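PDB 6HBE: copper-containing nitrite reductase from Thermus scotoductus, which probably reduces nitrite to nitric oxide, as a copper-dependent homotrimer that takes electrons from a cytochrome c. Local coordinates for residues 44-50 with 125-131; 158-164 with 205-211; 181-187 with 292-297. All coordinates share one frame. Where two conformers were deposited one is given. Numbering follows the deposited sequence.

Contact 1 (44-50 with 125-131); sequences FSFNDMS and HTMGGQF. With CU (copper (II) ion), chain N.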
loop_
_atom_site.group_PDB
_atom_site.type_symbol
_atom_site.label_atom_id
_atom_site.label_comp_id
_atom_site.label_asym_id
_atom_site.label_seq_id
_atom_site.Cartn_x
_atom_site.Cartn_y
_atom_site.Cartn_z
ATOM N N PHE C 44 0.200 22.485 7.977
ATOM C CA PHE C 44 1.367 23.326 8.187
ATOM C C PHE C 44 2.037 23.589 6.839
ATOM O O PHE C 44 1.974 22.735 5.940
ATOM C CB PHE C 44 2.396 22.636 9.090
ATOM C CG PHE C 44 1.904 22.309 10.491
ATOM C CD1 PHE C 44 1.545 23.331 11.379
ATOM C CD2 PHE C 44 1.869 20.980 10.955
ATOM C CE1 PHE C 44 1.099 23.044 12.675
ATOM C CE2 PHE C 44 1.427 20.686 12.254
ATOM C CZ PHE C 44 1.039 21.717 13.109
ATOM N N SER C 45 2.707 24.741 6.698
ATOM C CA SER C 45 3.429 25.093 5.466
ATOM C C SER C 45 4.777 25.770 5.720
ATOM O O SER C 45 5.119 26.122 6.879
ATOM C CB SER C 45 2.577 26.025 4.598
ATOM O OG SER C 45 2.507 27.319 5.162
ATOM N N PHE C 46 5.539 25.907 4.644
ATOM C CA PHE C 46 6.552 26.944 4.513
ATOM C C PHE C 46 5.980 28.027 3.581
ATOM O O PHE C 46 5.568 27.740 2.445
ATOM C CB PHE C 46 7.848 26.413 3.957
ATOM C CG PHE C 46 8.552 25.449 4.880
ATOM C CD1 PHE C 46 9.192 25.906 6.013
ATOM C CD2 PHE C 46 8.512 24.078 4.640
ATOM C CE1 PHE C 46 9.818 25.028 6.874
ATOM C CE2 PHE C 46 9.142 23.195 5.489
ATOM C CZ PHE C 46 9.795 23.670 6.612
ATOM N N ASN C 47 5.921 29.259 4.091
ATOM C CA ASN C 47 5.509 30.436 3.316
ATOM C C ASN C 47 4.097 30.400 2.744
ATOM O O ASN C 47 3.835 30.974 1.684
ATOM C CB ASN C 47 6.503 30.710 2.199
ATOM C CG ASN C 47 7.932 30.845 2.695
ATOM O OD1 ASN C 47 8.498 29.947 3.358
ATOM N ND2 ASN C 47 8.546 31.952 2.358
ATOM N N ASP C 48 3.199 29.727 3.456
ATOM C CA ASP C 48 1.783 29.689 3.151
ATOM C C ASP C 48 1.395 28.984 1.812
ATOM O O ASP C 48 0.361 29.305 1.219
ATOM C CB ASP C 48 1.248 31.121 3.214
ATOM C CG ASP C 48 -0.201 31.210 3.693
ATOM O OD1 ASP C 48 -0.612 30.503 4.658
ATOM O OD2 ASP C 48 -0.922 32.060 3.118
ATOM N N MET C 49 2.242 28.054 1.352
ATOM C CA MET C 49 1.997 27.227 0.147
ATOM C C MET C 49 2.403 25.774 0.436
ATOM O O MET C 49 3.358 25.559 1.173
ATOM C CB MET C 49 2.798 27.740 -1.055
ATOM C CG MET C 49 4.163 28.331 -0.738
ATOM S SD MET C 49 5.019 29.087 -2.147
ATOM C CE MET C 49 3.640 29.877 -2.972
ATOM N N SER C 50 1.690 24.800 -0.146
ATOM C CA SER C 50 2.094 23.375 -0.087
ATOM C C SER C 50 1.884 22.740 -1.483
ATOM O O SER C 50 0.742 22.618 -1.912
ATOM C CB SER C 50 1.282 22.616 0.957
ATOM O OG SER C 50 1.722 21.255 1.034
ATOM N N HIS C 125 4.678 16.208 11.067
ATOM C CA HIS C 125 4.578 17.521 10.368
ATOM C C HIS C 125 4.659 17.416 8.847
ATOM O O HIS C 125 3.987 18.163 8.135
ATOM C CB HIS C 125 5.652 18.508 10.849
ATOM C CG HIS C 125 5.395 19.063 12.211
ATOM N ND1 HIS C 125 5.713 20.365 12.548
ATOM C CD2 HIS C 125 4.865 18.502 13.321
ATOM C CE1 HIS C 125 5.407 20.571 13.822
ATOM N NE2 HIS C 125 4.883 19.462 14.310
ATOM N N THR C 126 5.511 16.532 8.337
ATOM C CA THR C 126 5.674 16.394 6.879
ATOM C C THR C 126 4.349 16.008 6.230
ATOM O O THR C 126 3.900 16.618 5.222
ATOM C CB THR C 126 6.808 15.425 6.540
ATOM O OG1 THR C 126 8.059 15.977 6.986
ATOM C CG2 THR C 126 6.880 15.160 5.028
ATOM N N MET C 127 3.651 15.076 6.839
ATOM C CA MET C 127 2.341 14.660 6.296
ATOM C C MET C 127 1.250 15.727 6.337
ATOM O O MET C 127 0.259 15.599 5.622
ATOM C CB MET C 127 1.864 13.329 6.880
ATOM C CG MET C 127 1.536 13.295 8.341
ATOM S SD MET C 127 -0.005 14.114 8.732
ATOM C CE MET C 127 -1.225 13.355 7.744
ATOM N N GLY C 128 1.439 16.775 7.148
ATOM C CA GLY C 128 0.543 17.948 7.176
ATOM C C GLY C 128 0.778 19.036 6.136
ATOM O O GLY C 128 0.069 20.033 6.136
ATOM N N GLY C 129 1.774 18.874 5.247
ATOM C CA GLY C 129 1.959 19.827 4.140
ATOM C C GLY C 129 3.328 20.474 4.022
ATOM O O GLY C 129 3.575 21.175 3.021
ATOM N N GLN C 130 4.200 20.281 5.021
ATOM C CA GLN C 130 5.467 21.006 5.106
ATOM C C GLN C 130 6.578 20.337 4.317
ATOM O O GLN C 130 7.415 19.601 4.871
ATOM C CB GLN C 130 5.908 21.222 6.572
ATOM C CG GLN C 130 5.395 22.490 7.221
ATOM C CD GLN C 130 5.806 22.683 8.702
ATOM O OE1 GLN C 130 5.886 21.740 9.549
ATOM N NE2 GLN C 130 6.038 23.948 9.034
ATOM N N PHE C 131 6.575 20.574 3.005
ATOM C CA PHE C 131 7.604 20.018 2.110
ATOM C C PHE C 131 7.769 20.870 0.860
ATOM O O PHE C 131 6.883 21.670 0.555
ATOM C CB PHE C 131 7.253 18.566 1.692
ATOM C CG PHE C 131 5.813 18.379 1.316
ATOM C CD1 PHE C 131 5.323 18.842 0.098
ATOM C CD2 PHE C 131 4.940 17.774 2.189
ATOM C CE1 PHE C 131 3.981 18.700 -0.234
ATOM C CE2 PHE C 131 3.606 17.617 1.864
ATOM C CZ PHE C 131 3.122 18.089 0.640
HETATM CU CU CU N . 6.780 21.621 11.370
HETATM O O HOH W 1 5.030 23.890 2.507
#
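Metal binding comes first. His125 ND1 and Gln130 OE1 each lie 2.0 Å from the copper, and His75 and Cys115 complete the site. Two histidines, a cysteine and a glutamine are the ligand set of a type 1 copper centre in a cupredoxin fold; glutamine as fourth ligand is known from stellacyanin. Glu385 accepts a hydrogen bond from His125 NE2.

Aromatic contacts cover this site. The Phe44 ring stacks face-to-face on the His125 ring, with centroids 4.7 Å apart and planes at 22°. Gln130 CG lies over one face of the Phe46 ring.

Three direct hydrogen bonds join the segments. Phe44 N donates to Gly128 O (3.1 Å), and Ser50 OG donates to Gly129 O (2.7 Å). Gln130 NE2 donates to Ser45 O (3.2 Å), which holds the amide while its oxygen binds copper. Water 1 also links Phe46 N (3.0 Å) to Gly129 O (3.1 Å).

Gly129, with positive phi, closes the last turn in a Schellman motif. A CB here would clash with Phe44 O.

Segment 44-50 leaves strand 39-46 through a type I' turn, Phe46 to Met49. Segment 125-131 connects helix 120-126 to strand 131-137. Strand 21-36 packs against both, Ser30 meeting Phe44 and Ala28 meeting Gln130.

Contact 2 (158-164 with 205-211); sequences IIQSEAY and LNVGPNL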
loop_
_atom_site.group_PDB
_atom_site.type_symbol
_atom_site.label_atom_id
_atom_site.label_comp_id
_atom_site.label_asym_id
_atom_site.label_seq_id
_atom_site.Cartn_x
_atom_site.Cartn_y
_atom_site.Cartn_z
ATOM N N ILE C 158 7.660 19.460 -11.047
ATOM C CA ILE C 158 6.439 18.807 -10.542
ATOM C C ILE C 158 6.687 18.044 -9.216
ATOM O O ILE C 158 7.555 17.177 -9.170
ATOM C CB ILE C 158 5.925 17.755 -11.575
ATOM C CG1 ILE C 158 5.652 18.380 -12.960
ATOM C CG2 ILE C 158 4.652 17.066 -11.062
ATOM C CD1 ILE C 158 4.371 19.176 -13.021
ATOM N N ILE C 159 5.884 18.322 -8.190
ATOM C CA ILE C 159 5.823 17.487 -6.976
ATOM C C ILE C 159 4.512 16.738 -6.969
ATOM O O ILE C 159 3.468 17.341 -7.247
ATOM C CB ILE C 159 5.958 18.322 -5.681
ATOM C CG1 ILE C 159 7.440 18.660 -5.452
ATOM C CG2 ILE C 159 5.379 17.604 -4.470
ATOM C CD1 ILE C 159 7.714 19.685 -4.356
ATOM N N GLN C 160 4.590 15.440 -6.672
ATOM C CA GLN C 160 3.444 14.639 -6.291
ATOM C C GLN C 160 3.355 14.514 -4.781
ATOM O O GLN C 160 4.344 14.167 -4.153
ATOM C CB GLN C 160 3.511 13.236 -6.936
ATOM C CG GLN C 160 2.254 12.408 -6.661
ATOM C CD GLN C 160 2.281 11.031 -7.331
ATOM O OE1 GLN C 160 2.599 10.889 -8.531
ATOM N NE2 GLN C 160 1.978 9.996 -6.543
ATOM N N SER C 161 2.164 14.697 -4.210
ATOM C CA SER C 161 1.993 14.613 -2.750
ATOM C C SER C 161 0.572 14.193 -2.392
ATOM O O SER C 161 -0.351 14.323 -3.206
ATOM C CB SER C 161 2.337 15.957 -2.069
ATOM O OG SER C 161 1.389 16.977 -2.377
ATOM N N GLU C 162 0.419 13.698 -1.160
ATOM C CA GLU C 162 -0.830 13.140 -0.627
ATOM C C GLU C 162 -1.423 14.038 0.445
ATOM O O GLU C 162 -0.689 14.761 1.109
ATOM C CB GLU C 162 -0.553 11.742 0.004
ATOM C CG GLU C 162 0.037 10.707 -0.964
ATOM C CD GLU C 162 1.047 9.747 -0.342
ATOM O OE1 GLU C 162 1.033 9.478 0.921
ATOM O OE2 GLU C 162 1.933 9.277 -1.141
ATOM N N ALA C 163 -2.753 13.984 0.615
ATOM C CA ALA C 163 -3.437 14.632 1.725
ATOM C C ALA C 163 -4.235 13.596 2.490
ATOM O O ALA C 163 -4.783 12.689 1.868
ATOM C CB ALA C 163 -4.363 15.737 1.232
ATOM N N TYR C 164 -4.287 13.744 3.829
ATOM C CA TYR C 164 -4.952 12.782 4.728
ATOM C C TYR C 164 -6.091 13.398 5.556
ATOM O O TYR C 164 -5.961 14.547 6.060
ATOM C CB TYR C 164 -3.906 12.120 5.643
ATOM C CG TYR C 164 -3.018 11.168 4.864
ATOM C CD1 TYR C 164 -1.856 11.639 4.228
ATOM C CD2 TYR C 164 -3.354 9.814 4.717
ATOM C CE1 TYR C 164 -1.074 10.796 3.453
ATOM C CE2 TYR C 164 -2.566 8.941 3.941
ATOM C CZ TYR C 164 -1.431 9.447 3.309
ATOM O OH TYR C 164 -0.665 8.614 2.521
ATOM N N LEU C 205 9.616 15.103 -8.351
ATOM C CA LEU C 205 9.873 14.605 -7.003
ATOM C C LEU C 205 8.577 14.052 -6.449
ATOM O O LEU C 205 7.571 14.767 -6.373
ATOM C CB LEU C 205 10.397 15.741 -6.099
ATOM C CG LEU C 205 10.509 15.493 -4.580
ATOM C CD1 LEU C 205 11.514 14.430 -4.260
ATOM C CD2 LEU C 205 10.840 16.749 -3.799
ATOM N N ASN C 206 8.601 12.785 -6.030
ATOM C CA ASN C 206 7.446 12.193 -5.292
ATOM C C ASN C 206 7.743 12.384 -3.815
ATOM O O ASN C 206 8.630 11.695 -3.285
ATOM C CB ASN C 206 7.248 10.678 -5.581
ATOM C CG ASN C 206 6.068 10.078 -4.832
ATOM O OD1 ASN C 206 5.206 10.804 -4.291
ATOM N ND2 ASN C 206 6.021 8.725 -4.761
ATOM N N VAL C 207 7.011 13.257 -3.133
ATOM C CA VAL C 207 7.250 13.428 -1.687
ATOM C C VAL C 207 6.506 12.357 -0.853
ATOM O O VAL C 207 6.802 12.168 0.314
ATOM C CB VAL C 207 6.910 14.826 -1.113
ATOM C CG1 VAL C 207 7.604 15.946 -1.861
ATOM C CG2 VAL C 207 5.423 15.067 -1.007
ATOM N N GLY C 208 5.558 11.666 -1.451
ATOM C CA GLY C 208 4.756 10.704 -0.707
ATOM C C GLY C 208 3.735 11.431 0.196
ATOM O O GLY C 208 2.981 12.271 -0.307
ATOM N N PRO C 209 3.710 11.160 1.511
ATOM C CA PRO C 209 4.752 10.443 2.229
ATOM C C PRO C 209 4.664 8.915 2.303
ATOM O O PRO C 209 5.635 8.286 2.820
ATOM C CB PRO C 209 4.653 11.035 3.663
ATOM C CG PRO C 209 3.872 12.263 3.514
ATOM C CD PRO C 209 2.860 11.890 2.473
ATOM N N ASN C 210 3.566 8.303 1.837
ATOM C CA ASN C 210 3.402 6.830 1.874
ATOM C C ASN C 210 3.454 6.060 0.542
ATOM O O ASN C 210 3.901 4.922 0.522
ATOM C CB ASN C 210 2.047 6.487 2.522
ATOM C CG ASN C 210 2.060 6.614 4.033
ATOM O OD1 ASN C 210 3.058 6.303 4.688
ATOM N ND2 ASN C 210 0.953 7.036 4.593
ATOM N N LEU C 211 2.984 6.664 -0.551
ATOM C CA LEU C 211 2.673 5.893 -1.786
ATOM C C LEU C 211 3.733 6.056 -2.887
ATOM O O LEU C 211 4.405 7.098 -2.976
ATOM C CB LEU C 211 1.296 6.244 -2.314
ATOM C CG LEU C 211 0.204 6.139 -1.264
ATOM C CD1 LEU C 211 -1.083 6.677 -1.787
ATOM C CD2 LEU C 211 0.052 4.706 -0.701
HETATM O O HOH W 2 2.420 10.536 -3.668
#
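Ile158 O accepts a hydrogen bond from Leu205 N (3.0 Å). Ile159 pairs with Leu205 in parallel register. Its CG2 meets Val207 CG1 at 3.8 Å, on the side where Met133 also packs. Gln160 bonds through both backbone atoms: its N donates to Leu205 O (3.1 Å) and its O accepts from Val207 N (3.0 Å). Its side-chain NE2 donates to water 2 (3.0 Å), which also reaches Asn206 OD1, and its OE1 bonds to Ser213. These are neighbouring parallel strands, 154-163 and 199-208, in a sheet of the second cupredoxin domain. Ser161 CB touches Val207 CG2 at 3.4 Å. Glu162 N makes a weak hydrogen bond to Gly208 O (3.1 Å). The carboxylate then holds the loop that follows the cis peptide before Pro209: OE1 accepts from Asn210 N and OE2 from Leu211 N, both 2.9 Å. Tyr164 OH donates to Glu162 OE1 over a very short 2.5 Å and accepts from Asn210 ND2 (3.1 Å), an amide that also bonds to Phe170 O.

Contact 3 (181-187 with 292-297); sequences NGRNFRY and VRAEGV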
loop_
_atom_site.group_PDB
_atom_site.type_symbol
_atom_site.label_atom_id
_atom_site.label_comp_id
_atom_site.label_asym_id
_atom_site.label_seq_id
_atom_site.Cartn_x
_atom_site.Cartn_y
_atom_site.Cartn_z
ATOM N N ASN C 181 1.635 19.472 -7.688
ATOM C CA ASN C 181 1.744 20.876 -7.244
ATOM C C ASN C 181 0.530 21.419 -6.433
ATOM O O ASN C 181 0.052 22.532 -6.642
ATOM C CB ASN C 181 2.115 21.730 -8.460
ATOM C CG ASN C 181 3.512 21.410 -8.954
ATOM O OD1 ASN C 181 4.291 20.775 -8.232
ATOM N ND2 ASN C 181 3.841 21.819 -10.177
ATOM N N GLY C 182 0.048 20.605 -5.497
ATOM C CA GLY C 182 -0.864 21.080 -4.422
ATOM C C GLY C 182 -2.334 21.267 -4.711
ATOM O O GLY C 182 -3.049 21.827 -3.884
ATOM N N ARG C 183 -2.822 20.808 -5.860
ATOM C CA ARG C 183 -4.249 20.957 -6.188
ATOM C C ARG C 183 -4.716 19.839 -7.142
ATOM O O ARG C 183 -4.063 19.569 -8.144
ATOM C CB ARG C 183 -4.484 22.335 -6.806
ATOM C CG ARG C 183 -5.951 22.715 -7.002
ATOM C CD ARG C 183 -6.050 24.188 -7.417
ATOM N NE ARG C 183 -7.358 24.613 -7.925
ATOM C CZ ARG C 183 -8.328 25.196 -7.208
ATOM N NH1 ARG C 183 -8.203 25.405 -5.892
ATOM N NH2 ARG C 183 -9.453 25.568 -7.811
ATOM N N ASN C 184 -5.843 19.208 -6.806
ATOM C CA ASN C 184 -6.411 18.105 -7.569
ATOM C C ASN C 184 -6.648 18.500 -9.022
ATOM O O ASN C 184 -7.295 19.510 -9.283
ATOM C CB ASN C 184 -7.761 17.683 -6.962
ATOM C CG ASN C 184 -7.625 17.041 -5.589
ATOM O OD1 ASN C 184 -6.543 16.686 -5.151
ATOM N ND2 ASN C 184 -8.746 16.913 -4.898
ATOM N N PHE C 185 -6.111 17.727 -9.967
ATOM C CA PHE C 185 -6.366 17.960 -11.405
ATOM C C PHE C 185 -6.072 19.426 -11.835
ATOM O O PHE C 185 -6.671 19.958 -12.788
ATOM C CB PHE C 185 -7.807 17.534 -11.768
ATOM C CG PHE C 185 -8.110 16.080 -11.429
ATOM C CD1 PHE C 185 -7.322 15.042 -11.966
ATOM C CD2 PHE C 185 -9.188 15.734 -10.607
ATOM C CE1 PHE C 185 -7.562 13.704 -11.649
ATOM C CE2 PHE C 185 -9.432 14.401 -10.306
ATOM C CZ PHE C 185 -8.628 13.392 -10.835
ATOM N N ARG C 186 -5.107 20.039 -11.152
ATOM C CA ARG C 186 -4.664 21.423 -11.431
ATOM C C ARG C 186 -4.431 21.700 -12.921
ATOM O O ARG C 186 -4.856 22.737 -13.444
ATOM C CB ARG C 186 -3.349 21.658 -10.674
ATOM C CG ARG C 186 -2.825 23.027 -10.829
ATOM C CD ARG C 186 -1.721 23.299 -9.841
ATOM N NE ARG C 186 -1.336 24.673 -10.076
ATOM C CZ ARG C 186 -0.506 25.382 -9.334
ATOM N NH1 ARG C 186 0.064 24.876 -8.255
ATOM N NH2 ARG C 186 -0.248 26.632 -9.694
ATOM N N TYR C 187 -3.746 20.769 -13.593
ATOM C CA TYR C 187 -3.362 20.941 -14.984
ATOM C C TYR C 187 -4.327 20.241 -15.964
ATOM O O TYR C 187 -4.051 20.154 -17.157
ATOM C CB TYR C 187 -1.895 20.543 -15.203
ATOM C CG TYR C 187 -0.935 21.258 -14.256
ATOM C CD1 TYR C 187 -0.705 22.633 -14.364
ATOM C CD2 TYR C 187 -0.266 20.560 -13.243
ATOM C CE1 TYR C 187 0.138 23.311 -13.475
ATOM C CE2 TYR C 187 0.589 21.219 -12.336
ATOM C CZ TYR C 187 0.817 22.597 -12.467
ATOM O OH TYR C 187 1.662 23.270 -11.584
ATOM N N VAL C 292 6.935 26.125 -15.262
ATOM C CA VAL C 292 5.963 25.603 -14.291
ATOM C C VAL C 292 6.764 25.296 -13.025
ATOM O O VAL C 292 7.636 24.420 -13.046
ATOM C CB VAL C 292 5.240 24.360 -14.830
ATOM C CG1 VAL C 292 4.326 23.728 -13.763
ATOM C CG2 VAL C 292 4.403 24.749 -16.046
ATOM N N ARG C 293 6.508 26.061 -11.969
ATOM C CA ARG C 293 7.195 25.906 -10.676
ATOM C C ARG C 293 6.477 24.863 -9.777
ATOM O O ARG C 293 5.216 24.759 -9.749
ATOM C CB ARG C 293 7.257 27.263 -9.943
ATOM C CG ARG C 293 7.922 28.392 -10.738
ATOM C CD ARG C 293 7.783 29.756 -10.060
ATOM N NE ARG C 293 8.505 29.763 -8.794
ATOM C CZ ARG C 293 9.828 29.811 -8.642
ATOM N NH1 ARG C 293 10.651 29.961 -9.666
ATOM N NH2 ARG C 293 10.329 29.762 -7.406
ATOM N N ALA C 294 7.261 24.187 -8.946
ATOM C CA ALA C 294 6.727 23.123 -8.088
ATOM C C ALA C 294 6.261 23.702 -6.767
ATOM O O ALA C 294 6.816 23.371 -5.702
ATOM C CB ALA C 294 7.764 22.058 -7.883
ATOM N N GLU C 295 5.190 24.506 -6.835
ATOM C CA GLU C 295 4.719 25.339 -5.719
ATOM C C GLU C 295 3.210 25.299 -5.706
ATOM O O GLU C 295 2.563 25.357 -6.775
ATOM C CB GLU C 295 5.190 26.799 -5.879
ATOM C CG GLU C 295 6.697 26.989 -5.753
ATOM C CD GLU C 295 7.214 28.392 -6.063
ATOM O OE1 GLU C 295 6.504 29.194 -6.724
ATOM O OE2 GLU C 295 8.406 28.678 -5.729
ATOM N N GLY C 296 2.649 25.166 -4.521
ATOM C CA GLY C 296 1.192 25.215 -4.316
ATOM C C GLY C 296 0.595 26.597 -4.569
ATOM O O GLY C 296 1.313 27.584 -4.656
ATOM N N VAL C 297 -0.731 26.652 -4.651
ATOM C CA VAL C 297 -1.473 27.913 -4.713
ATOM C C VAL C 297 -1.416 28.534 -3.301
ATOM O O VAL C 297 -1.643 27.811 -2.312
ATOM C CB VAL C 297 -2.964 27.685 -5.056
ATOM C CG1 VAL C 297 -3.726 29.016 -5.108
ATOM C CG2 VAL C 297 -3.121 26.926 -6.382
HETATM O O HOH W 3 -2.827 24.463 -3.291
#
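This contact packs a loop of the second cupredoxin domain against the long connection that runs from that domain back to the sheet of the first, beside a calcium site. Segment 181-187 runs from strand 177-180 into helix 186-189. Segment 292-297 lies between strands 277-282 and 309-311. The calcium is bound by Asp36 and Gln37; Arg183 packs on Gln37, and Asn184 bonds to Asp36.

Arg186 closes a type II turn that starts at Arg183, and its extended side chain reaches back to Asn181. Its NH1 donates to Glu295 O (2.9 Å) and, within its own segment, to Asn181 O (2.8 Å). Val297 CG2 lies over one face of the guanidinium. Asn181 ND2 donates to Tyr187 OH (3.0 Å) and also bonds to Tyr157 O. Asn181 OD1 rests 3.4 Å from Ala294 CA and accepts from Ile159 N. Tyr187 CZ packs on Val292 CG1 at 3.9 Å. Water 3 bridges Gly182 O (2.7 Å) and Val297 N (3.3 Å, weak).

The carboxylate of Glu295 is held by Arg293 and by Met54 N, and Arg186 meets the main-chain carbonyl of Glu295 instead. One guanidinium nitrogen ties both backbones together, so the direct polar link between the loops does not depend on pairing opposite charges.

In the fold
Contacts 1 and 2 are buried, whereas contact 3 is only partly so. Contact 1 belongs to the first cupredoxin domain and packs a strand end against a copper-binding loop through stacked rings and hydrogen bonds. Contact 2 pairs regular strands of the second domain, then turns to a buried carboxylate. Contact 3 relies on an arginine and a water between irregular loops. Contacts 1 and 2 meet where Phe131 CZ packs on Ser161 CB (3.5 Å). Contacts 2 and 3 meet along strand 154-163, on the side of strand 177-180, with Ile159 O and Asn181 N 2.8 Å apart, probably hydrogen-bonded. Contact 3 touches contact 1 more lightly, through Met49 CE and Gly296 O at 3.7 Å.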